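Local coordinates for protein thymidylate kinase (Ehrlichia chaffeensis, PDB 3LD9) that probably phosphorylates dTMP to dTDP with ATP as phosphate donor, a step shared by the de novo and salvage routes to dTTP, at residues 94-97 / 98-102; 82-85 / 86-90. All blocks are in the same frame, centred on the assembly; numbering follows the deposited sequence.

Contact 1: residues 94-97 / 98-102; sequences EHFV and KIIKP
K98 reaches back one turn of helix 81-105 to E94, the two side chains running side by side in the same direction. The lysine chain stays extended until chi4, where a bend (78°) turns NZ in to E94 OE2 for a salt bridge of 2.6 Å. NZ arrives on the syn side of that oxygen, 21° out of the carboxylate plane. Both charged groups also serve the subunit interface: OE1 is hydrogen-bonded to S83 OG and to the D80 amide of the second subunit, and K98 NZ also bonds to G78 O there. The K98 amide makes the ordinary helical bond to E94 O.

At I99 the helix begins to widen. H95 O accepts from I99 N at 2.9 Å and from I100 N at 3.1 Å, so one carbonyl bridges the change from i+4 to i+5 bonding. I99 CB lies against H95 CD2. I100 then brings CD1 over one face of the imidazole, a CH-pi contact with CD1 3.8 Å from the H95 ring centroid. The ring nitrogens of H95 are held by T57 and E59. I100 CB also packs on F96 CD1 (4.0 Å).

K101 N bonds F96 O at 2.8 Å, in the carbonyl plane and again at i+5. K101 CB covers one face of the F96 ring, 4.0 Å from its centroid, while its NZ goes on to a salt bridge with D143. Finally P102, with no N-H to give, sets CD 3.1 Å from V97 O, and the helix kinks there. Consecutive i+5 bonds just ahead of a proline kink mark a pi-type turn, or pi-bulge, within an otherwise alpha-helical rod.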
loop_
_atom_site.group_PDB
_atom_site.type_symbol
_atom_site.label_atom_id
_atom_site.label_comp_id
_atom_site.label_asym_id
_atom_site.label_seq_id
_atom_site.Cartn_x
_atom_site.Cartn_y
_atom_site.Cartn_z
ATOM N N GLU A 94 9.137 -5.797 1.730
ATOM C CA GLU A 94 8.054 -4.833 1.931
ATOM C C GLU A 94 7.592 -4.760 3.393
ATOM O O GLU A 94 7.430 -3.668 3.977
ATOM C CB GLU A 94 6.848 -5.188 1.055
ATOM C CG GLU A 94 6.830 -4.589 -0.357
ATOM C CD GLU A 94 6.951 -3.075 -0.399
ATOM O OE1 GLU A 94 8.084 -2.576 -0.638
ATOM O OE2 GLU A 94 5.918 -2.383 -0.191
ATOM N N HIS A 95 7.366 -5.931 3.962
ATOM C CA HIS A 95 6.867 -6.063 5.315
ATOM C C HIS A 95 7.874 -5.534 6.325
ATOM O O HIS A 95 7.521 -4.840 7.278
ATOM C CB HIS A 95 6.583 -7.520 5.572
ATOM C CG HIS A 95 5.900 -7.809 6.870
ATOM N ND1 HIS A 95 6.074 -8.997 7.532
ATOM C CD2 HIS A 95 5.016 -7.097 7.599
ATOM C CE1 HIS A 95 5.312 -9.012 8.610
ATOM N NE2 HIS A 95 4.660 -7.865 8.680
ATOM N N PHE A 96 9.137 -5.871 6.113
ATOM C CA PHE A 96 10.159 -5.415 7.018
ATOM C C PHE A 96 10.281 -3.900 7.014
ATOM O O PHE A 96 10.352 -3.288 8.086
ATOM C CB PHE A 96 11.505 -6.020 6.690
ATOM C CG PHE A 96 12.553 -5.642 7.666
ATOM C CD1 PHE A 96 12.553 -6.195 8.932
ATOM C CD2 PHE A 96 13.516 -4.725 7.347
ATOM C CE1 PHE A 96 13.506 -5.843 9.866
ATOM C CE2 PHE A 96 14.468 -4.349 8.280
ATOM C CZ PHE A 96 14.469 -4.929 9.547
ATOM N N VAL A 97 10.327 -3.309 5.825
ATOM C CA VAL A 97 10.543 -1.873 5.712
ATOM C C VAL A 97 9.305 -1.065 6.160
ATOM O O VAL A 97 9.441 -0.044 6.809
ATOM C CB VAL A 97 10.988 -1.466 4.270
ATOM C CG1 VAL A 97 11.067 0.065 4.154
ATOM C CG2 VAL A 97 12.370 -2.054 3.951
ATOM N N LYS A 98 8.101 -1.545 5.846
ATOM C CA LYS A 98 6.904 -0.786 6.154
ATOM C C LYS A 98 6.386 -0.998 7.569
ATOM O O LYS A 98 5.944 -0.046 8.185
ATOM C CB LYS A 98 5.830 -1.017 5.067
ATOM C CG LYS A 98 6.310 -0.345 3.714
ATOM C CD LYS A 98 5.386 -0.560 2.526
ATOM C CE LYS A 98 5.743 0.354 1.321
ATOM N NZ LYS A 98 6.917 -0.104 0.512
ATOM N N ILE A 99 6.496 -2.214 8.107
ATOM C CA ILE A 99 5.830 -2.555 9.353
ATOM C C ILE A 99 6.835 -2.915 10.417
ATOM O O ILE A 99 6.878 -2.275 11.456
ATOM C CB ILE A 99 4.871 -3.749 9.184
ATOM C CG1 ILE A 99 3.852 -3.470 8.070
ATOM C CG2 ILE A 99 4.190 -4.071 10.504
ATOM C CD1 ILE A 99 2.988 -2.198 8.273
ATOM N N ILE A 100 7.662 -3.922 10.191
ATOM C CA ILE A 100 8.466 -4.427 11.300
ATOM C C ILE A 100 9.524 -3.411 11.805
ATOM O O ILE A 100 9.622 -3.144 13.010
ATOM C CB ILE A 100 9.149 -5.752 10.966
ATOM C CG1 ILE A 100 8.089 -6.827 10.671
ATOM C CG2 ILE A 100 10.052 -6.172 12.095
ATOM C CD1 ILE A 100 8.617 -8.117 9.953
ATOM N N LYS A 101 10.333 -2.880 10.891
ATOM C CA LYS A 101 11.426 -1.986 11.308
ATOM C C LYS A 101 10.910 -0.675 11.924
ATOM O O LYS A 101 11.444 -0.225 12.930
ATOM C CB LYS A 101 12.369 -1.738 10.130
ATOM C CG LYS A 101 13.511 -0.760 10.357
ATOM C CD LYS A 101 14.664 -1.383 11.044
ATOM C CE LYS A 101 15.853 -0.434 11.128
ATOM N NZ LYS A 101 16.871 -0.650 10.064
ATOM N N PRO A 102 9.898 -0.035 11.319
ATOM C CA PRO A 102 9.447 1.171 12.001
ATOM C C PRO A 102 8.810 0.927 13.381
ATOM O O PRO A 102 8.885 1.802 14.244
ATOM C CB PRO A 102 8.435 1.801 11.016
ATOM C CG PRO A 102 8.720 1.185 9.687
ATOM C CD PRO A 102 9.386 -0.142 9.943
#

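Contact 2: residues 82-85 / 86-90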
loop_
_atom_site.group_PDB
_atom_site.type_symbol
_atom_site.label_atom_id
_atom_site.label_comp_id
_atom_site.label_asym_id
_atom_site.label_seq_id
_atom_site.Cartn_x
_atom_site.Cartn_y
_atom_site.Cartn_z
ATOM N N LEU A 82 11.502 -21.882 -7.000
ATOM C CA LEU A 82 12.402 -20.717 -6.913
ATOM C C LEU A 82 11.626 -19.387 -7.079
ATOM O O LEU A 82 11.872 -18.420 -6.369
ATOM C CB LEU A 82 13.569 -20.860 -7.897
ATOM C CG LEU A 82 14.649 -19.775 -7.962
ATOM C CD1 LEU A 82 15.416 -19.620 -6.613
ATOM C CD2 LEU A 82 15.637 -20.110 -9.075
ATOM N N SER A 83 10.667 -19.343 -7.994
ATOM C CA SER A 83 9.802 -18.190 -8.115
ATOM C C SER A 83 9.100 -17.925 -6.799
ATOM O O SER A 83 9.063 -16.766 -6.314
ATOM C CB SER A 83 8.788 -18.402 -9.248
ATOM O OG SER A 83 7.958 -17.272 -9.433
ATOM N N GLU A 84 8.566 -18.980 -6.180
ATOM C CA GLU A 84 7.778 -18.811 -4.966
ATOM C C GLU A 84 8.651 -18.253 -3.847
ATOM O O GLU A 84 8.243 -17.340 -3.123
ATOM C CB GLU A 84 7.118 -20.125 -4.542
ATOM C CG GLU A 84 6.289 -20.055 -3.236
ATOM C CD GLU A 84 5.757 -21.415 -2.792
ATOM O OE1 GLU A 84 6.304 -22.424 -3.206
ATOM O OE2 GLU A 84 4.808 -21.475 -2.001
ATOM N N LEU A 85 9.851 -18.782 -3.711
ATOM C CA LEU A 85 10.811 -18.237 -2.756
ATOM C C LEU A 85 11.012 -16.726 -2.984
ATOM O O LEU A 85 10.959 -15.942 -2.052
ATOM C CB LEU A 85 12.144 -18.969 -2.888
ATOM C CG LEU A 85 13.366 -18.311 -2.260
ATOM C CD1 LEU A 85 13.194 -18.225 -0.758
ATOM C CD2 LEU A 85 14.591 -19.129 -2.599
ATOM N N LEU A 86 11.227 -16.329 -4.229
ATOM C CA LEU A 86 11.530 -14.937 -4.501
ATOM C C LEU A 86 10.311 -14.055 -4.235
ATOM O O LEU A 86 10.465 -12.918 -3.759
ATOM C CB LEU A 86 12.074 -14.759 -5.925
ATOM C CG LEU A 86 13.495 -15.366 -6.056
ATOM C CD1 LEU A 86 13.782 -15.786 -7.488
ATOM C CD2 LEU A 86 14.609 -14.453 -5.511
ATOM N N PHE A 87 9.104 -14.556 -4.486
ATOM C CA PHE A 87 7.926 -13.747 -4.144
ATOM C C PHE A 87 7.913 -13.530 -2.638
ATOM O O PHE A 87 7.695 -12.396 -2.185
ATOM C CB PHE A 87 6.595 -14.357 -4.585
ATOM C CG PHE A 87 6.252 -14.100 -6.012
ATOM C CD1 PHE A 87 5.950 -12.836 -6.447
ATOM C CD2 PHE A 87 6.173 -15.155 -6.910
ATOM C CE1 PHE A 87 5.608 -12.601 -7.796
ATOM C CE2 PHE A 87 5.867 -14.953 -8.226
ATOM C CZ PHE A 87 5.583 -13.670 -8.679
ATOM N N PHE A 88 8.190 -14.574 -1.870
ATOM C CA PHE A 88 8.181 -14.450 -0.398
ATOM C C PHE A 88 9.266 -13.509 0.119
ATOM O O PHE A 88 9.083 -12.857 1.130
ATOM C CB PHE A 88 8.347 -15.792 0.331
ATOM C CG PHE A 88 7.209 -16.765 0.152
ATOM C CD1 PHE A 88 5.942 -16.352 -0.198
ATOM C CD2 PHE A 88 7.442 -18.125 0.380
ATOM C CE1 PHE A 88 4.916 -17.281 -0.360
ATOM C CE2 PHE A 88 6.427 -19.065 0.259
ATOM C CZ PHE A 88 5.154 -18.639 -0.130
ATOM N N ILE A 89 10.410 -13.482 -0.558
ATOM C CA ILE A 89 11.519 -12.622 -0.158
ATOM C C ILE A 89 11.165 -11.149 -0.500
ATOM O O ILE A 89 11.353 -10.255 0.319
ATOM C CB ILE A 89 12.843 -13.117 -0.779
ATOM C CG1 ILE A 89 13.222 -14.487 -0.202
ATOM C CG2 ILE A 89 13.952 -12.128 -0.536
ATOM C CD1 ILE A 89 13.694 -14.461 1.288
ATOM N N ALA A 90 10.578 -10.915 -1.668
ATOM C CA ALA A 90 10.070 -9.577 -2.005
ATOM C C ALA A 90 9.027 -9.047 -0.994
ATOM O O ALA A 90 9.079 -7.909 -0.572
ATOM C CB ALA A 90 9.479 -9.578 -3.416
#
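E84 and F88 lie alongside each other one turn apart, and both the side chain and the carbonyl of the glutamate meet the phenyl ring. Its carboxylate OE2 comes to 3.4 Å from F88 CZ, with the carboxylate and ring planes 54° apart, and CG is 3.6 Å from the same carbon. E84 can reach that far because its chain is extended, with CG anti to the backbone N (chi1 178°). Its carbonyl oxygen sits over one face of the F88 ring, 3.5 Å above the plane and offset toward the rim. S83 OG approaches the other phenylalanine, 3.3 Å from F87 CE2, but hydrogen-bonds A90 O and packs on E94 of the second subunit.

The apolar contacts form two parallel-running pairs. L82 CG meets L86 CD1 at 4.1 Å, and L85 CD1 meets I89 CG1 at 3.8 Å. L85 and I89 are covered by helix 131-141, with helix 116-126 also touching L85, whereas L86 packs on A90 of the second subunit, so this helix turns one side to its own fold and another to that copy.

Backbone bonding is regular alpha-helical throughout: the amides of L86, F87, F88 and I89 give to the carbonyls of L82, S83, E84 and L85. The F87 N to S83 O bond is 2.9 Å long. At the start of the helix, S83 N is held by the side chain of D80.

No salt bridge or side-chain hydrogen bond links the two segments; the backbone ladder carries the directional bonding, and the side chains add dispersion and carboxylate-ring contacts. The S83 hydroxyl sends its polar bonding across the subunit boundary instead.

Overall arrangement
Both contacts lie on helix 81-105, contact 2 near its start and contact 1 farther along, with centres about 17 Å apart. Contact 2 is the more buried, covered by helices 116-126 and 131-141; contact 1 is partly buried, with V97, K98, K101 and P102 only partly covered. Their chemistry follows: regular i+4 bonding with mostly apolar pairs in 82-90, against a salt bridge, CH-pi contacts and a widened turn in 94-102. Both touch the second subunit, and S83 of one copy bonds E94 of the other, so the two regions, one turn of helix apart in one chain, also meet across the interface.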